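Local structure of carbonic anhydrase (Porphyridium purpureum, 1DDZ) at residues A[154-166]-A[177-189]. The protein probably catalyses the reversible hydration of carbon dioxide to hydrogencarbonate as a zinc-dependent beta-class carbonic anhydrase. Sequence-based numbering, arbitrary orientation.
Sequences HIRDVRRMNAKYL and NRLIELNVLEQVH
V158 drops as a knob into the hole framed by L179, L182, N183 and E186, where helix 154-161 crosses helix 177-189 at 105° within the beta-carbonic anhydrase fold, the two segment axes coming within 9.6 Å. The two methyls divide the hollow. CG1, anti to the backbone N (chi1 -180°), reaches 3.8 Å from the backbone N of N183, with L179 CD2 beside it; CG2 faces the N183 amide oxygen and the E186 chain. L179 spreads its two methyls, CD2 against V158 and the backbone N of R159, CD1 lying 3.9 Å from I155 CG2, where the two side chains cross at about a right angle. L182, which walls the V158 hole with its CB, is itself a bump beyond it: its CD1 enters a hollow made by N162, Y165 and L166, 3.5 Å from N162 CB and 3.7 Å from L166 CD2. N162 sits at the bend between two helices and turns its amide back, so that ND2 donates to V158 O at 3.0 Å. Cutting this residue back to alanine is likely to leave L182 CD2 without the amide it rests on and V158 O without this side-chain donor. M161 CE touches E186 CG, the two side chains crossing at a slant; E186 OE1 makes a salt bridge to R160 of the second subunit. N183 meanwhile gives ND2 to A99 O and Q101 OE1, its side chain about 8 Å from the zinc ion. Q187 OE1 accepts from C102 N, while its NE2 donates to a water that gives a weak bond to H154 O, and also to N183 OD1 at 3.0 Å from above the carbonyl plane.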
loop_
_atom_site.group_PDB
_atom_site.type_symbol
_atom_site.label_atom_id
_atom_site.label_comp_id
_atom_site.label_asym_id
_atom_site.label_seq_id
_atom_site.Cartn_x
_atom_site.Cartn_y
_atom_site.Cartn_z
ATOM N N HIS A 154 -7.258 -2.588 -10.390
ATOM C CA HIS A 154 -8.302 -3.126 -9.531
ATOM C C HIS A 154 -9.664 -2.999 -10.167
ATOM O O HIS A 154 -10.506 -3.872 -10.015
ATOM C CB HIS A 154 -8.283 -2.460 -8.153
ATOM C CG HIS A 154 -7.082 -2.815 -7.343
ATOM N ND1 HIS A 154 -6.962 -4.021 -6.681
ATOM C CD2 HIS A 154 -5.927 -2.154 -7.119
ATOM C CE1 HIS A 154 -5.783 -4.083 -6.095
ATOM N NE2 HIS A 154 -5.140 -2.960 -6.347
ATOM N N ILE A 155 -9.874 -1.923 -10.910
ATOM C CA ILE A 155 -11.134 -1.719 -11.613
ATOM C C ILE A 155 -11.225 -2.760 -12.747
ATOM O O ILE A 155 -12.301 -3.236 -13.091
ATOM C CB ILE A 155 -11.195 -0.317 -12.190
ATOM C CG1 ILE A 155 -11.214 0.694 -11.046
ATOM C CG2 ILE A 155 -12.427 -0.153 -13.076
ATOM C CD1 ILE A 155 -11.258 2.129 -11.494
ATOM N N ARG A 156 -10.066 -3.105 -13.308
ATOM C CA ARG A 156 -9.946 -4.102 -14.378
ATOM C C ARG A 156 -10.337 -5.469 -13.845
ATOM O O ARG A 156 -10.906 -6.278 -14.553
ATOM C CB ARG A 156 -8.524 -4.138 -14.903
ATOM C CG ARG A 156 -8.226 -2.999 -15.795
ATOM C CD ARG A 156 -8.862 -3.268 -17.124
ATOM N NE ARG A 156 -7.911 -2.938 -18.159
ATOM C CZ ARG A 156 -7.240 -3.812 -18.901
ATOM N NH1 ARG A 156 -7.411 -5.126 -18.779
ATOM N NH2 ARG A 156 -6.315 -3.345 -19.707
ATOM N N ASP A 157 -10.050 -5.714 -12.576
ATOM C CA ASP A 157 -10.444 -6.971 -11.967
ATOM C C ASP A 157 -11.950 -7.008 -11.890
ATOM O O ASP A 157 -12.536 -8.054 -12.069
ATOM C CB ASP A 157 -9.852 -7.132 -10.586
ATOM C CG ASP A 157 -8.399 -7.506 -10.628
ATOM O OD1 ASP A 157 -7.856 -7.725 -11.732
ATOM O OD2 ASP A 157 -7.787 -7.568 -9.546
ATOM N N VAL A 158 -12.581 -5.861 -11.656
ATOM C CA VAL A 158 -14.038 -5.796 -11.608
ATOM C C VAL A 158 -14.619 -6.137 -12.987
ATOM O O VAL A 158 -15.567 -6.910 -13.079
ATOM C CB VAL A 158 -14.528 -4.404 -11.158
ATOM C CG1 VAL A 158 -16.048 -4.361 -11.103
ATOM C CG2 VAL A 158 -13.955 -4.086 -9.792
ATOM N N ARG A 159 -14.030 -5.598 -14.055
ATOM C CA ARG A 159 -14.516 -5.884 -15.406
ATOM C C ARG A 159 -14.312 -7.372 -15.708
ATOM O O ARG A 159 -15.204 -8.035 -16.235
ATOM C CB ARG A 159 -13.794 -5.037 -16.460
ATOM C CG ARG A 159 -14.533 -5.005 -17.811
ATOM C CD ARG A 159 -13.703 -4.386 -18.949
ATOM N NE ARG A 159 -12.710 -5.323 -19.482
ATOM C CZ ARG A 159 -12.672 -5.777 -20.739
ATOM N NH1 ARG A 159 -13.556 -5.395 -21.658
ATOM N NH2 ARG A 159 -11.769 -6.684 -21.057
ATOM N N ARG A 160 -13.172 -7.899 -15.275
ATOM C CA ARG A 160 -12.821 -9.303 -15.469
ATOM C C ARG A 160 -13.805 -10.243 -14.766
ATOM O O ARG A 160 -14.373 -11.131 -15.394
ATOM C CB ARG A 160 -11.390 -9.541 -14.978
ATOM C CG ARG A 160 -10.870 -10.963 -15.098
ATOM C CD ARG A 160 -9.385 -11.040 -14.741
ATOM N NE ARG A 160 -9.131 -11.977 -13.639
ATOM C CZ ARG A 160 -8.695 -13.230 -13.787
ATOM N NH1 ARG A 160 -8.451 -13.720 -14.999
ATOM N NH2 ARG A 160 -8.526 -14.012 -12.724
ATOM N N MET A 161 -14.018 -10.029 -13.471
ATOM C CA MET A 161 -14.937 -10.849 -12.679
ATOM C C MET A 161 -16.388 -10.750 -13.133
ATOM O O MET A 161 -17.167 -11.652 -12.876
ATOM C CB MET A 161 -14.904 -10.442 -11.206
ATOM C CG MET A 161 -13.649 -10.819 -10.458
ATOM S SD MET A 161 -13.700 -10.284 -8.718
ATOM C CE MET A 161 -13.412 -8.497 -8.868
ATOM N N ASN A 162 -16.744 -9.650 -13.786
ATOM C CA ASN A 162 -18.107 -9.432 -14.212
ATOM C C ASN A 162 -18.286 -9.316 -15.711
ATOM O O ASN A 162 -19.184 -8.626 -16.165
ATOM C CB ASN A 162 -18.632 -8.170 -13.554
ATOM C CG ASN A 162 -18.777 -8.318 -12.079
ATOM O OD1 ASN A 162 -19.706 -8.952 -11.622
ATOM N ND2 ASN A 162 -17.869 -7.725 -11.318
ATOM N N ALA A 163 -17.458 -10.012 -16.473
ATOM C CA ALA A 163 -17.537 -9.995 -17.921
ATOM C C ALA A 163 -18.957 -10.323 -18.415
ATOM O O ALA A 163 -19.493 -9.635 -19.293
ATOM C CB ALA A 163 -16.529 -10.984 -18.493
ATOM N N LYS A 164 -19.579 -11.331 -17.809
ATOM C CA LYS A 164 -20.940 -11.764 -18.163
ATOM C C LYS A 164 -21.977 -10.649 -18.126
ATOM O O LYS A 164 -22.860 -10.569 -18.990
ATOM C CB LYS A 164 -21.367 -12.914 -17.261
ATOM C CG LYS A 164 -21.094 -12.652 -15.799
ATOM C CD LYS A 164 -20.995 -13.936 -15.014
ATOM C CE LYS A 164 -20.768 -13.657 -13.557
ATOM N NZ LYS A 164 -20.887 -14.887 -12.738
ATOM N N TYR A 165 -21.856 -9.769 -17.147
ATOM C CA TYR A 165 -22.781 -8.655 -17.033
ATOM C C TYR A 165 -22.402 -7.547 -17.988
ATOM O O TYR A 165 -23.257 -6.922 -18.584
ATOM C CB TYR A 165 -22.747 -8.135 -15.614
ATOM C CG TYR A 165 -23.020 -9.233 -14.636
ATOM C CD1 TYR A 165 -22.196 -9.433 -13.533
ATOM C CD2 TYR A 165 -24.117 -10.074 -14.813
ATOM C CE1 TYR A 165 -22.459 -10.453 -12.617
ATOM C CE2 TYR A 165 -24.390 -11.076 -13.923
ATOM C CZ TYR A 165 -23.564 -11.267 -12.820
ATOM O OH TYR A 165 -23.881 -12.265 -11.936
ATOM N N LEU A 166 -21.106 -7.357 -18.187
ATOM C CA LEU A 166 -20.635 -6.282 -19.044
ATOM C C LEU A 166 -20.803 -6.484 -20.556
ATOM O O LEU A 166 -21.263 -5.578 -21.258
ATOM C CB LEU A 166 -19.199 -5.890 -18.671
ATOM C CG LEU A 166 -18.887 -4.943 -17.491
ATOM C CD1 LEU A 166 -20.070 -4.054 -17.195
ATOM C CD2 LEU A 166 -18.466 -5.680 -16.244
ATOM N N ASN A 177 -21.683 2.674 -17.125
ATOM C CA ASN A 177 -22.653 2.744 -16.042
ATOM C C ASN A 177 -22.626 1.463 -15.243
ATOM O O ASN A 177 -22.507 1.486 -14.021
ATOM C CB ASN A 177 -24.080 2.960 -16.569
ATOM C CG ASN A 177 -24.334 4.385 -17.031
ATOM O OD1 ASN A 177 -23.905 5.343 -16.406
ATOM N ND2 ASN A 177 -25.084 4.521 -18.113
ATOM N N ARG A 178 -22.731 0.333 -15.928
ATOM C CA ARG A 178 -22.721 -0.945 -15.240
ATOM C C ARG A 178 -21.387 -1.257 -14.521
ATOM O O ARG A 178 -21.407 -1.831 -13.435
ATOM C CB ARG A 178 -23.130 -2.080 -16.188
ATOM C CG ARG A 178 -23.051 -3.454 -15.550
ATOM C CD ARG A 178 -24.380 -4.025 -15.130
ATOM N NE ARG A 178 -25.298 -3.102 -14.463
ATOM C CZ ARG A 178 -26.613 -3.309 -14.414
ATOM N NH1 ARG A 178 -27.123 -4.395 -14.979
ATOM N NH2 ARG A 178 -27.426 -2.405 -13.885
ATOM N N LEU A 179 -20.239 -0.895 -15.110
ATOM C CA LEU A 179 -18.925 -1.121 -14.459
ATOM C C LEU A 179 -18.885 -0.297 -13.141
ATOM O O LEU A 179 -18.451 -0.784 -12.116
ATOM C CB LEU A 179 -17.773 -0.605 -15.339
ATOM C CG LEU A 179 -16.383 -1.244 -15.417
ATOM C CD1 LEU A 179 -15.363 -0.183 -15.638
ATOM C CD2 LEU A 179 -16.018 -2.080 -14.229
ATOM N N ILE A 180 -19.334 0.954 -13.205
ATOM C CA ILE A 180 -19.354 1.841 -12.060
ATOM C C ILE A 180 -20.208 1.243 -10.955
ATOM O O ILE A 180 -19.775 1.163 -9.813
ATOM C CB ILE A 180 -19.796 3.248 -12.482
ATOM C CG1 ILE A 180 -18.656 3.886 -13.281
ATOM C CG2 ILE A 180 -20.177 4.116 -11.244
ATOM C CD1 ILE A 180 -19.028 5.171 -14.008
ATOM N N GLU A 181 -21.366 0.704 -11.312
ATOM C CA GLU A 181 -22.255 0.070 -10.329
ATOM C C GLU A 181 -21.639 -1.204 -9.745
ATOM O O GLU A 181 -21.720 -1.471 -8.546
ATOM C CB GLU A 181 -23.603 -0.245 -10.974
ATOM C CG GLU A 181 -24.330 0.995 -11.430
ATOM C CD GLU A 181 -25.423 0.716 -12.449
ATOM O OE1 GLU A 181 -25.489 -0.412 -12.972
ATOM O OE2 GLU A 181 -26.203 1.640 -12.758
ATOM N N LEU A 182 -21.025 -2.005 -10.600
ATOM C CA LEU A 182 -20.386 -3.229 -10.151
ATOM C C LEU A 182 -19.150 -2.865 -9.309
ATOM O O LEU A 182 -18.810 -3.577 -8.353
ATOM C CB LEU A 182 -19.989 -4.091 -11.362
ATOM C CG LEU A 182 -21.174 -4.802 -12.034
ATOM C CD1 LEU A 182 -20.765 -5.406 -13.387
ATOM C CD2 LEU A 182 -21.719 -5.879 -11.095
ATOM N N ASN A 183 -18.467 -1.777 -9.668
ATOM C CA ASN A 183 -17.300 -1.340 -8.901
ATOM C C ASN A 183 -17.751 -1.037 -7.450
ATOM O O ASN A 183 -17.199 -1.574 -6.496
ATOM C CB ASN A 183 -16.646 -0.105 -9.541
ATOM C CG ASN A 183 -15.355 0.324 -8.819
ATOM O OD1 ASN A 183 -14.483 -0.500 -8.558
ATOM N ND2 ASN A 183 -15.257 1.599 -8.471
ATOM N N VAL A 184 -18.803 -0.247 -7.289
ATOM C CA VAL A 184 -19.309 0.070 -5.954
ATOM C C VAL A 184 -19.624 -1.220 -5.197
ATOM O O VAL A 184 -19.176 -1.391 -4.061
ATOM C CB VAL A 184 -20.590 0.957 -6.004
ATOM C CG1 VAL A 184 -21.176 1.119 -4.617
ATOM C CG2 VAL A 184 -20.282 2.303 -6.566
ATOM N N LEU A 185 -20.329 -2.156 -5.842
ATOM C CA LEU A 185 -20.696 -3.428 -5.192
ATOM C C LEU A 185 -19.483 -4.222 -4.750
ATOM O O LEU A 185 -19.480 -4.849 -3.692
ATOM C CB LEU A 185 -21.539 -4.314 -6.113
ATOM C CG LEU A 185 -22.976 -4.642 -5.706
ATOM C CD1 LEU A 185 -23.476 -5.798 -6.557
ATOM C CD2 LEU A 185 -23.056 -5.003 -4.237
ATOM N N GLU A 186 -18.462 -4.228 -5.586
ATOM C CA GLU A 186 -17.228 -4.931 -5.247
ATOM C C GLU A 186 -16.523 -4.248 -4.041
ATOM O O GLU A 186 -16.026 -4.905 -3.137
ATOM C CB GLU A 186 -16.329 -4.957 -6.488
ATOM C CG GLU A 186 -15.618 -6.285 -6.722
ATOM C CD GLU A 186 -16.565 -7.503 -6.730
ATOM O OE1 GLU A 186 -16.483 -8.273 -5.746
ATOM O OE2 GLU A 186 -17.355 -7.695 -7.706
ATOM N N GLN A 187 -16.515 -2.921 -4.006
ATOM C CA GLN A 187 -15.900 -2.213 -2.886
ATOM C C GLN A 187 -16.694 -2.495 -1.588
ATOM O O GLN A 187 -16.105 -2.735 -0.543
ATOM C CB GLN A 187 -15.773 -0.706 -3.180
ATOM C CG GLN A 187 -15.026 -0.346 -4.489
ATOM C CD GLN A 187 -13.822 -1.236 -4.782
ATOM O OE1 GLN A 187 -12.967 -1.438 -3.935
ATOM N NE2 GLN A 187 -13.780 -1.807 -5.981
ATOM N N VAL A 188 -18.019 -2.533 -1.666
ATOM C CA VAL A 188 -18.842 -2.851 -0.499
ATOM C C VAL A 188 -18.428 -4.222 0.008
ATOM O O VAL A 188 -18.256 -4.436 1.211
ATOM C CB VAL A 188 -20.333 -2.848 -0.852
ATOM C CG1 VAL A 188 -21.160 -3.521 0.256
ATOM C CG2 VAL A 188 -20.793 -1.420 -1.034
ATOM N N HIS A 189 -18.232 -5.160 -0.912
ATOM C CA HIS A 189 -17.786 -6.491 -0.520
ATOM C C HIS A 189 -16.464 -6.395 0.264
ATOM O O HIS A 189 -16.270 -7.061 1.295
ATOM C CB HIS A 189 -17.553 -7.375 -1.756
ATOM C CG HIS A 189 -16.928 -8.706 -1.427
ATOM N ND1 HIS A 189 -15.561 -8.904 -1.411
ATOM C CD2 HIS A 189 -17.483 -9.870 -1.018
ATOM C CE1 HIS A 189 -15.305 -10.135 -0.988
ATOM N NE2 HIS A 189 -16.458 -10.735 -0.748
HETATM O O HOH W 1 -11.933 -3.056 -7.626
HETATM O O HOH W 2 -25.455 -6.670 -16.698
#